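Local coordinates for probable hydrolase (Pseudomonas aeruginosa, PDB 7AL5), which probably acts as a hydrolase of the alpha/beta hydrolase superfamily, whose substrate the structure alone does not show, at the interface of chains A and B and the interface of chains A and C. Sequence-based numbering; all coordinates share one arbitrary frame. Chains: chain A/B/C, Probable hydrolase.

Contacts 1 and 3 are symmetry-related patches of one two-fold A–B interface, their C-alpha centres about 32 Å apart. In each, the helix starting at residue 138 of one chain packs on helix 77-90 of the other. Contact 2 joins chains A and C through a proline-rich turn, about 15 Å from contact 3 and about 36 Å from contact 1. Helix 77-90 of chain A serves both neighbours: its flank meets chain B in contact 3, its C-terminal end chain C in contact 2. Two kinds of two-fold contact could join the four deposited copies, though the crystal alone does not show that this assembly is biological.

Contact 1: the interface of chains A and B. Residues chain A 146, 149-150, 153; chain B 85-86, 89.
A:Leu150, near the end of helix 138-150, reaches across to B:Leu85, B:Met86 and B:Glu89 on helix 77-90 of a second copy of this alpha/beta hydrolase-family protein, in an apolar helix-to-helix patch of a two-fold interface that may or may not be biological. From CB its chain runs toward the partner helix with CG anti to the carbonyl carbon (chi1 -78°), and A:Leu150 CG is the first atom to meet it, 4.1 Å from B:Leu85 CD2. There the side chain forks. A:Leu150 CD1 stays with B:Leu85, lying 3.8 Å from that same CD2 methyl. A:Leu150 CD2 turns to the other side and comes within 3.8 Å of B:Met86 CG. The same A:Leu150 CD2 lies 3.9 Å from B:Glu89 CG, whose side chain approaches from the opposite direction. One turn back on chain A, A:Leu146 crosses B:Leu85 at a slant and sets its CB 3.8 Å from B:Leu85 CD2, so this methyl is shared by two leucines. B:Met86, present as selenomethionine, slides past A:Leu150 in the opposite sense. Bent at chi3 (94°), it brings its terminal methyl B:Met86 CE back over the leucine, 4.0 Å from A:Leu150 CD2 and 4.1 Å from the backbone carbonyl oxygen A:Gln149 O.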
ATOM      1  N   LEU A 146      -7.435  -5.776 -21.378  1.00 23.14           N
ATOM      2  CA  LEU A 146      -8.249  -4.715 -20.747  1.00 23.92           C
ATOM      3  C   LEU A 146      -9.564  -5.304 -20.226  1.00 25.46           C
ATOM      4  O   LEU A 146      -9.961  -4.971 -19.130  1.00 22.22           O
ATOM      5  CB  LEU A 146      -8.511  -3.624 -21.784  1.00 28.88           C
ATOM      6  CG  LEU A 146      -7.519  -2.473 -21.909  1.00 32.91           C
ATOM      7  CD1 LEU A 146      -6.373  -2.575 -20.934  1.00 31.69           C
ATOM      8  CD2 LEU A 146      -6.993  -2.375 -23.324  1.00 37.30           C
ATOM      9  N   GLN A 149      -8.844  -7.419 -17.250  1.00 20.39           N
ATOM     10  CA  GLN A 149      -8.576  -6.589 -16.084  1.00 24.52           C
ATOM     11  C   GLN A 149      -9.873  -6.098 -15.463  1.00 23.88           C
ATOM     12  O   GLN A 149      -9.961  -5.943 -14.247  1.00 27.33           O
ATOM     13  CB  GLN A 149      -7.703  -5.390 -16.451  1.00 26.60           C
ATOM     14  CG  GLN A 149      -6.251  -5.742 -16.698  1.00 31.79           C
ATOM     15  CD  GLN A 149      -5.377  -5.597 -15.456  1.00 33.08           C
ATOM     16  OE1 GLN A 149      -5.860  -5.649 -14.321  1.00 29.43           O
ATOM     17  NE2 GLN A 149      -4.068  -5.458 -15.675  1.00 31.30           N
ATOM     18  N   LEU A 150     -10.871  -5.811 -16.296  1.00 24.69           N
ATOM     19  CA  LEU A 150     -12.148  -5.317 -15.812  1.00 27.18           C
ATOM     20  C   LEU A 150     -12.916  -6.411 -15.086  1.00 23.49           C
ATOM     21  O   LEU A 150     -13.640  -6.140 -14.127  1.00 27.74           O
ATOM     22  CB  LEU A 150     -12.957  -4.796 -17.005  1.00 29.85           C
ATOM     23  CG  LEU A 150     -12.630  -3.432 -17.612  1.00 26.15           C
ATOM     24  CD1 LEU A 150     -13.653  -3.135 -18.696  1.00 25.40           C
ATOM     25  CD2 LEU A 150     -12.627  -2.294 -16.599  1.00 27.32           C
ATOM     26  N   ARG A 153     -12.141  -8.554 -10.698  1.00 39.45           N
ATOM     27  CA  ARG A 153     -12.725  -8.510  -9.359  1.00 42.72           C
ATOM     28  C   ARG A 153     -13.476  -9.795  -9.028  1.00 44.94           C
ATOM     29  O   ARG A 153     -13.683 -10.097  -7.851  1.00 44.65           O
ATOM     30  CB  ARG A 153     -13.672  -7.295  -9.236  1.00 46.53           C
ATOM     31  CG  ARG A 153     -14.519  -7.105 -10.504  1.00 52.75           C
ATOM     32  CD  ARG A 153     -15.694  -6.125 -10.471  1.00 58.16           C
ATOM     33  NE  ARG A 153     -15.552  -4.875  -9.728  1.00 82.53           N
ATOM     34  CZ  ARG A 153     -14.932  -3.781 -10.169  1.00 78.49           C
ATOM     35  NH1 ARG A 153     -14.925  -2.687  -9.402  1.00 69.62           N
ATOM     36  NH2 ARG A 153     -14.302  -3.780 -11.347  1.00 58.65           N
TER
ATOM     37  N   LEU B  85     -10.226   3.456 -19.090  1.00 27.14           N
ATOM     38  CA  LEU B  85     -11.334   2.495 -19.236  1.00 29.81           C
ATOM     39  C   LEU B  85     -12.094   2.332 -17.920  1.00 30.99           C
ATOM     40  O   LEU B  85     -13.296   2.387 -17.934  1.00 28.46           O
ATOM     41  CB  LEU B  85     -10.737   1.167 -19.686  1.00 18.73           C
ATOM     42  CG  LEU B  85     -11.748   0.130 -20.134  1.00 29.27           C
ATOM     43  CD1 LEU B  85     -12.627   0.673 -21.240  1.00 31.44           C
ATOM     44  CD2 LEU B  85     -11.044  -1.125 -20.572  1.00 34.33           C
HETATM   45  N   MSE B  86     -11.377   2.165 -16.825  1.00 30.06           N
HETATM   46  CA  MSE B  86     -11.932   2.001 -15.469  1.00 32.02           C
HETATM   47  C   MSE B  86     -12.609   3.314 -15.061  1.00 34.94           C
HETATM   48  O   MSE B  86     -13.615   3.252 -14.397  1.00 25.46           O
HETATM   49  CB  MSE B  86     -10.830   1.479 -14.557  1.00 28.18           C
HETATM   50  CG  MSE B  86     -10.278   0.176 -15.033  1.00 34.01           C
HETATM   51 SE   MSE B  86      -9.466  -0.890 -13.660  1.00 45.80          SE
HETATM   52  CE  MSE B  86     -10.797  -2.076 -13.029  1.00 37.47           C
ATOM     53  N   GLU B  89     -15.899   3.198 -16.650  1.00 31.85           N
ATOM     54  CA  GLU B  89     -16.754   2.281 -15.905  1.00 36.43           C
ATOM     55  C   GLU B  89     -17.268   2.920 -14.629  1.00 28.98           C
ATOM     56  O   GLU B  89     -18.432   2.749 -14.261  1.00 29.51           O
ATOM     57  CB  GLU B  89     -15.988   1.002 -15.572  1.00 39.66           C
ATOM     58  CG  GLU B  89     -15.618   0.149 -16.782  1.00 44.65           C
ATOM     59  CD  GLU B  89     -16.794  -0.655 -17.298  1.00 48.20           C
ATOM     60  OE1 GLU B  89     -17.153  -1.643 -16.616  1.00 47.45           O
ATOM     61  OE2 GLU B  89     -17.343  -0.295 -18.374  1.00 44.89           O
TER

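Contact 2: the interface of chains A and C. Residues chain A 8-10, 90-91; chain C 192-194.
The ring of C:Pro192 lodges between A:Leu91 and strand 7-11 of chain A. C:Pro192 CB lies 3.6 Å from A:Leu91 CD2, and the two side chains run side by side in the same direction. On the strand side, C:Pro192 CG meets A:Ile10 CG1 at 3.9 Å, the isoleucine crossing the ring at about a right angle. A:Val8 points its methyl CG2 at the ring, 3.8 Å from C:Pro192 CD. That ring carbon also faces a backbone carbonyl, A:Arg9 O.

Beyond the ring, A:Gln90 lies along C:Val193, pointing the same way, and its amide nitrogen NE2 is 3.7 Å from C:Val193 CG1. CG of this glutamine is anti to the backbone N (chi1 -177°), and a bend at chi2 (68°) turns the amide toward the turn of chain C. Its backbone oxygen A:Gln90 O packs against C:Pro194, 3.3 Å from ring carbon CD; the proline nitrogen beside it has no hydrogen to donate.

Farther out, the end of helix 77-90 positions A:Gln90 and A:Leu91, while strand 190-192 presents C:Pro192. The patch is part of a two-fold A–C interface and may help join pairs of chains into the four-copy assembly.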
ATOM      1  N   VAL A   8      14.361 -16.877   5.075  1.00 17.46           N
ATOM      2  CA  VAL A   8      14.446 -15.443   5.313  1.00 17.92           C
ATOM      3  C   VAL A   8      13.466 -14.642   4.465  1.00 19.87           C
ATOM      4  O   VAL A   8      12.934 -15.117   3.463  1.00 14.72           O
ATOM      5  CB  VAL A   8      15.871 -14.915   5.049  1.00 19.90           C
ATOM      6  CG1 VAL A   8      16.871 -15.665   5.888  1.00 21.32           C
ATOM      7  CG2 VAL A   8      16.246 -15.073   3.556  1.00 22.29           C
ATOM      8  N   ARG A   9      13.243 -13.399   4.899  1.00 15.98           N
ATOM      9  CA  ARG A   9      12.686 -12.349   4.069  1.00 15.35           C
ATOM     10  C   ARG A   9      13.810 -11.533   3.431  1.00 24.07           C
ATOM     11  O   ARG A   9      14.900 -11.393   3.987  1.00 22.87           O
ATOM     12  CB  ARG A   9      11.811 -11.409   4.870  1.00 25.27           C
ATOM     13  CG  ARG A   9      10.884 -12.097   5.849  1.00 28.56           C
ATOM     14  CD  ARG A   9       9.798 -12.868   5.136  1.00 25.71           C
ATOM     15  NE  ARG A   9       8.854 -12.050   4.372  1.00 18.89           N
ATOM     16  CZ  ARG A   9       7.837 -12.580   3.671  1.00 28.21           C
ATOM     17  NH1 ARG A   9       7.661 -13.904   3.659  1.00 24.68           N
ATOM     18  NH2 ARG A   9       6.970 -11.812   3.006  1.00 24.34           N
ATOM     19  N   ILE A  10      13.549 -11.032   2.231  1.00 19.57           N
ATOM     20  CA  ILE A  10      14.506 -10.232   1.501  1.00 21.89           C
ATOM     21  C   ILE A  10      13.765  -8.967   1.139  1.00 23.24           C
ATOM     22  O   ILE A  10      12.844  -9.004   0.313  1.00 18.98           O
ATOM     23  CB  ILE A  10      15.047 -10.917   0.244  1.00 20.38           C
ATOM     24  CG1 ILE A  10      15.856 -12.169   0.583  1.00 18.88           C
ATOM     25  CG2 ILE A  10      15.917  -9.910  -0.495  1.00 22.28           C
ATOM     26  CD1 ILE A  10      16.476 -12.905  -0.657  1.00 15.45           C
ATOM     27  N   GLN A  90      20.349  -6.488  -2.828  1.00 23.06           N
ATOM     28  CA  GLN A  90      20.074  -6.552  -1.397  1.00 24.99           C
ATOM     29  C   GLN A  90      20.942  -7.592  -0.694  1.00 25.33           C
ATOM     30  O   GLN A  90      21.176  -7.498   0.519  1.00 19.61           O
ATOM     31  CB  GLN A  90      18.594  -6.848  -1.206  1.00 18.23           C
ATOM     32  CG  GLN A  90      18.178  -6.865   0.215  1.00 26.42           C
ATOM     33  CD  GLN A  90      18.230  -5.477   0.872  1.00 28.39           C
ATOM     34  OE1 GLN A  90      18.397  -4.434   0.220  1.00 24.93           O
ATOM     35  NE2 GLN A  90      18.083  -5.476   2.173  1.00 28.26           N
ATOM     36  N   LEU A  91      21.440  -8.572  -1.422  1.00 23.33           N
ATOM     37  CA  LEU A  91      22.378  -9.508  -0.836  1.00 27.50           C
ATOM     38  C   LEU A  91      23.808  -9.023  -0.933  1.00 25.65           C
ATOM     39  O   LEU A  91      24.719  -9.737  -0.506  1.00 23.13           O
ATOM     40  CB  LEU A  91      22.261 -10.859  -1.526  1.00 21.47           C
ATOM     41  CG  LEU A  91      20.947 -11.580  -1.467  1.00 20.17           C
ATOM     42  CD1 LEU A  91      21.090 -12.917  -2.189  1.00 27.91           C
ATOM     43  CD2 LEU A  91      20.563 -11.774  -0.041  1.00 26.26           C
TER
ATOM     44  N   PRO C 192      18.892 -11.023   5.344  1.00 27.03           N
ATOM     45  CA  PRO C 192      20.157 -10.659   4.696  1.00 23.87           C
ATOM     46  C   PRO C 192      20.071  -9.239   4.182  1.00 21.34           C
ATOM     47  O   PRO C 192      19.046  -8.820   3.656  1.00 24.09           O
ATOM     48  CB  PRO C 192      20.279 -11.663   3.548  1.00 29.89           C
ATOM     49  CG  PRO C 192      18.800 -12.012   3.163  1.00 22.75           C
ATOM     50  CD  PRO C 192      18.018 -11.835   4.468  1.00 25.52           C
ATOM     51  N   VAL C 193      21.145  -8.491   4.362  1.00 24.84           N
ATOM     52  CA  VAL C 193      21.244  -7.131   3.852  1.00 29.42           C
ATOM     53  C   VAL C 193      22.636  -7.032   3.262  1.00 27.19           C
ATOM     54  O   VAL C 193      23.427  -7.980   3.398  1.00 30.48           O
ATOM     55  CB  VAL C 193      21.042  -6.083   4.952  1.00 32.50           C
ATOM     56  CG1 VAL C 193      19.645  -6.186   5.483  1.00 30.21           C
ATOM     57  CG2 VAL C 193      22.057  -6.278   6.012  1.00 29.28           C
ATOM     58  N   PRO C 194      22.988  -5.919   2.628  1.00 25.94           N
ATOM     59  CA  PRO C 194      24.317  -5.845   1.983  1.00 28.92           C
ATOM     60  C   PRO C 194      25.479  -6.033   2.954  1.00 36.79           C
ATOM     61  O   PRO C 194      26.431  -6.761   2.648  1.00 41.91           O
ATOM     62  CB  PRO C 194      24.291  -4.461   1.323  1.00 24.36           C
ATOM     63  CG  PRO C 194      22.808  -4.231   0.989  1.00 22.66           C
ATOM     64  CD  PRO C 194      22.102  -4.811   2.222  1.00 24.60           C
TER

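Contact 3: the interface of chains A and B. Residues chain A 85-86, 89, 115, 118; chain B 146-147, 150.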
ATOM      1  N   LEU A  85      17.085  -8.992  -9.929  1.00 17.27           N
ATOM      2  CA  LEU A  85      18.246  -8.099  -9.898  1.00 22.79           C
ATOM      3  C   LEU A  85      18.347  -7.370  -8.563  1.00 20.51           C
ATOM      4  O   LEU A  85      19.428  -7.263  -7.968  1.00 18.31           O
ATOM      5  CB  LEU A  85      18.159  -7.104 -11.055  1.00 24.00           C
ATOM      6  CG  LEU A  85      19.250  -6.035 -11.189  1.00 26.00           C
ATOM      7  CD1 LEU A  85      20.570  -6.685 -11.475  1.00 28.51           C
ATOM      8  CD2 LEU A  85      18.920  -5.059 -12.279  1.00 26.32           C
HETATM    9  N   MSE A  86      17.231  -6.888  -8.065  1.00 22.64           N
HETATM   10  CA  MSE A  86      17.147  -6.175  -6.777  1.00 23.53           C
HETATM   11  C   MSE A  86      17.456  -7.120  -5.618  1.00 20.72           C
HETATM   12  O   MSE A  86      17.963  -6.641  -4.647  1.00 19.54           O
HETATM   13  CB  MSE A  86      15.834  -5.421  -6.710  1.00 22.83           C
HETATM   14  CG  MSE A  86      15.781  -4.400  -7.780  1.00 28.90           C
HETATM   15 SE   MSE A  86      14.585  -3.015  -7.397  1.00 43.89          SE
HETATM   16  CE  MSE A  86      15.764  -1.679  -6.748  1.00 45.26           C
ATOM     17  N   GLU A  89      21.188  -7.166  -5.442  1.00 19.48           N
ATOM     18  CA  GLU A  89      21.630  -5.917  -4.818  1.00 28.72           C
ATOM     19  C   GLU A  89      21.475  -5.953  -3.305  1.00 24.92           C
ATOM     20  O   GLU A  89      22.355  -5.483  -2.568  1.00 20.23           O
ATOM     21  CB  GLU A  89      20.833  -4.745  -5.377  1.00 32.52           C
ATOM     22  CG  GLU A  89      21.086  -4.503  -6.842  1.00 41.95           C
ATOM     23  CD  GLU A  89      22.349  -3.709  -7.081  1.00 39.63           C
ATOM     24  OE1 GLU A  89      22.416  -2.571  -6.583  1.00 41.44           O
ATOM     25  OE2 GLU A  89      23.265  -4.229  -7.757  1.00 44.17           O
ATOM     26  N   LEU A 115      21.311  -7.723 -19.091  1.00 16.45           N
ATOM     27  CA  LEU A 115      22.361  -7.186 -18.215  1.00 14.94           C
ATOM     28  C   LEU A 115      23.473  -8.204 -18.112  1.00 19.58           C
ATOM     29  O   LEU A 115      23.788  -8.703 -17.027  1.00 21.63           O
ATOM     30  CB  LEU A 115      21.805  -6.873 -16.828  1.00 22.37           C
ATOM     31  CG  LEU A 115      21.158  -5.511 -16.614  1.00 28.73           C
ATOM     32  CD1 LEU A 115      20.795  -5.431 -15.146  1.00 29.68           C
ATOM     33  CD2 LEU A 115      22.134  -4.395 -17.040  1.00 29.77           C
ATOM     34  N   ARG A 118      26.317  -8.810 -15.159  1.00 31.17           N
ATOM     35  CA  ARG A 118      25.974  -9.467 -13.871  1.00 27.76           C
ATOM     36  C   ARG A 118      25.745 -10.988 -13.919  1.00 22.84           C
ATOM     37  O   ARG A 118      25.814 -11.528 -12.852  1.00 23.67           O
ATOM     38  CB  ARG A 118      24.667  -8.943 -13.272  1.00 34.24           C
ATOM     39  CG  ARG A 118      24.223  -7.567 -13.726  1.00 24.05           C
ATOM     40  CD  ARG A 118      24.726  -6.453 -12.864  1.00 29.86           C
ATOM     41  NE  ARG A 118      24.769  -6.803 -11.463  1.00 46.51           N
ATOM     42  CZ  ARG A 118      24.319  -6.057 -10.483  1.00 38.64           C
ATOM     43  NH1 ARG A 118      23.771  -4.891 -10.736  1.00 39.61           N
ATOM     44  NH2 ARG A 118      24.428  -6.479  -9.250  1.00 33.99           N
TER
ATOM     45  N   LEU B 146      16.411  -1.495 -16.608  1.00 20.30           N
ATOM     46  CA  LEU B 146      16.679  -2.069 -15.289  1.00 23.80           C
ATOM     47  C   LEU B 146      17.752  -1.284 -14.538  1.00 27.59           C
ATOM     48  O   LEU B 146      17.656  -1.112 -13.309  1.00 24.88           O
ATOM     49  CB  LEU B 146      17.090  -3.535 -15.409  1.00 22.75           C
ATOM     50  CG  LEU B 146      15.986  -4.437 -15.961  1.00 23.12           C
ATOM     51  CD1 LEU B 146      16.564  -5.764 -16.461  1.00 26.19           C
ATOM     52  CD2 LEU B 146      14.885  -4.723 -14.934  1.00 21.36           C
ATOM     53  N   LYS B 147      18.793  -0.824 -15.255  1.00 22.30           N
ATOM     54  CA  LYS B 147      19.794   0.032 -14.625  1.00 26.38           C
ATOM     55  C   LYS B 147      19.185   1.358 -14.193  1.00 23.83           C
ATOM     56  O   LYS B 147      19.527   1.878 -13.132  1.00 26.32           O
ATOM     57  CB  LYS B 147      20.974   0.237 -15.572  1.00 27.55           C
ATOM     58  CG  LYS B 147      21.848  -1.018 -15.683  1.00 28.63           C
ATOM     59  CD  LYS B 147      23.242  -0.740 -16.280  1.00 32.75           C
ATOM     60  CE  LYS B 147      23.228  -0.701 -17.800  1.00 40.53           C
ATOM     61  NZ  LYS B 147      24.363  -1.469 -18.461  1.00 56.53           N
ATOM     62  N   LEU B 150      17.527   0.804 -10.804  1.00 26.89           N
ATOM     63  CA  LEU B 150      18.430   0.687  -9.667  1.00 26.22           C
ATOM     64  C   LEU B 150      18.901   2.042  -9.186  1.00 30.99           C
ATOM     65  O   LEU B 150      19.114   2.246  -7.989  1.00 39.38           O
ATOM     66  CB  LEU B 150      19.643  -0.136 -10.054  1.00 24.06           C
ATOM     67  CG  LEU B 150      19.479  -1.598 -10.436  1.00 30.67           C
ATOM     68  CD1 LEU B 150      20.891  -2.092 -10.775  1.00 35.17           C
ATOM     69  CD2 LEU B 150      18.864  -2.389  -9.318  1.00 29.04           C
TER
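The carboxylate oxygen A:Glu89 OE2 is gripped twice by A:Arg118, just beside the place where B:Leu150 packs on both residues. Both terminal nitrogens of the guanidinium lead to this one atom. A:Arg118 NH2 donates to A:Glu89 OE2 over 2.9 Å, nearly along the C-O axis and as a salt bridge. A:Arg118 NH1 donates to A:Glu89 OE2 over 3.1 Å, from above the carboxylate plane. The oxygen itself lies in the guanidinium plane. In this alpha/beta hydrolase fold the pair ties helix 77-90 to 3-10 helix 116-118, which follows helix 103-114, the helix after the family's nucleophile elbow.

One face of the guanidinium rests on A:Leu85 CD1, offset toward the rim, so bonds at the edge and packing on the face together restrict its rotation. The ion pair probably offsets charge where helix 138-152 of chain B presents hydrocarbon to helix 77-90, in a two-fold interface that may or may not be biological. A:Arg118 NH1 meets B:Leu150 CD1 at 4.0 Å, the two side chains arriving from opposite directions, and A:Glu89 CG takes the other methyl, B:Leu150 CD2, at 3.9 Å. A:Leu85 CD2 touches both B:Leu150 CD1 and B:Leu146 CB, 3.9 Å from each.

At the far side, A:Leu115 CD2 lies 3.7 Å from B:Lys147 CG. Bends at chi3 (-83°) and chi4 (-135°) curl the lysine around this methyl, leaving its terminal amine nitrogen NZ 3.9 Å from A:Leu115 CD2.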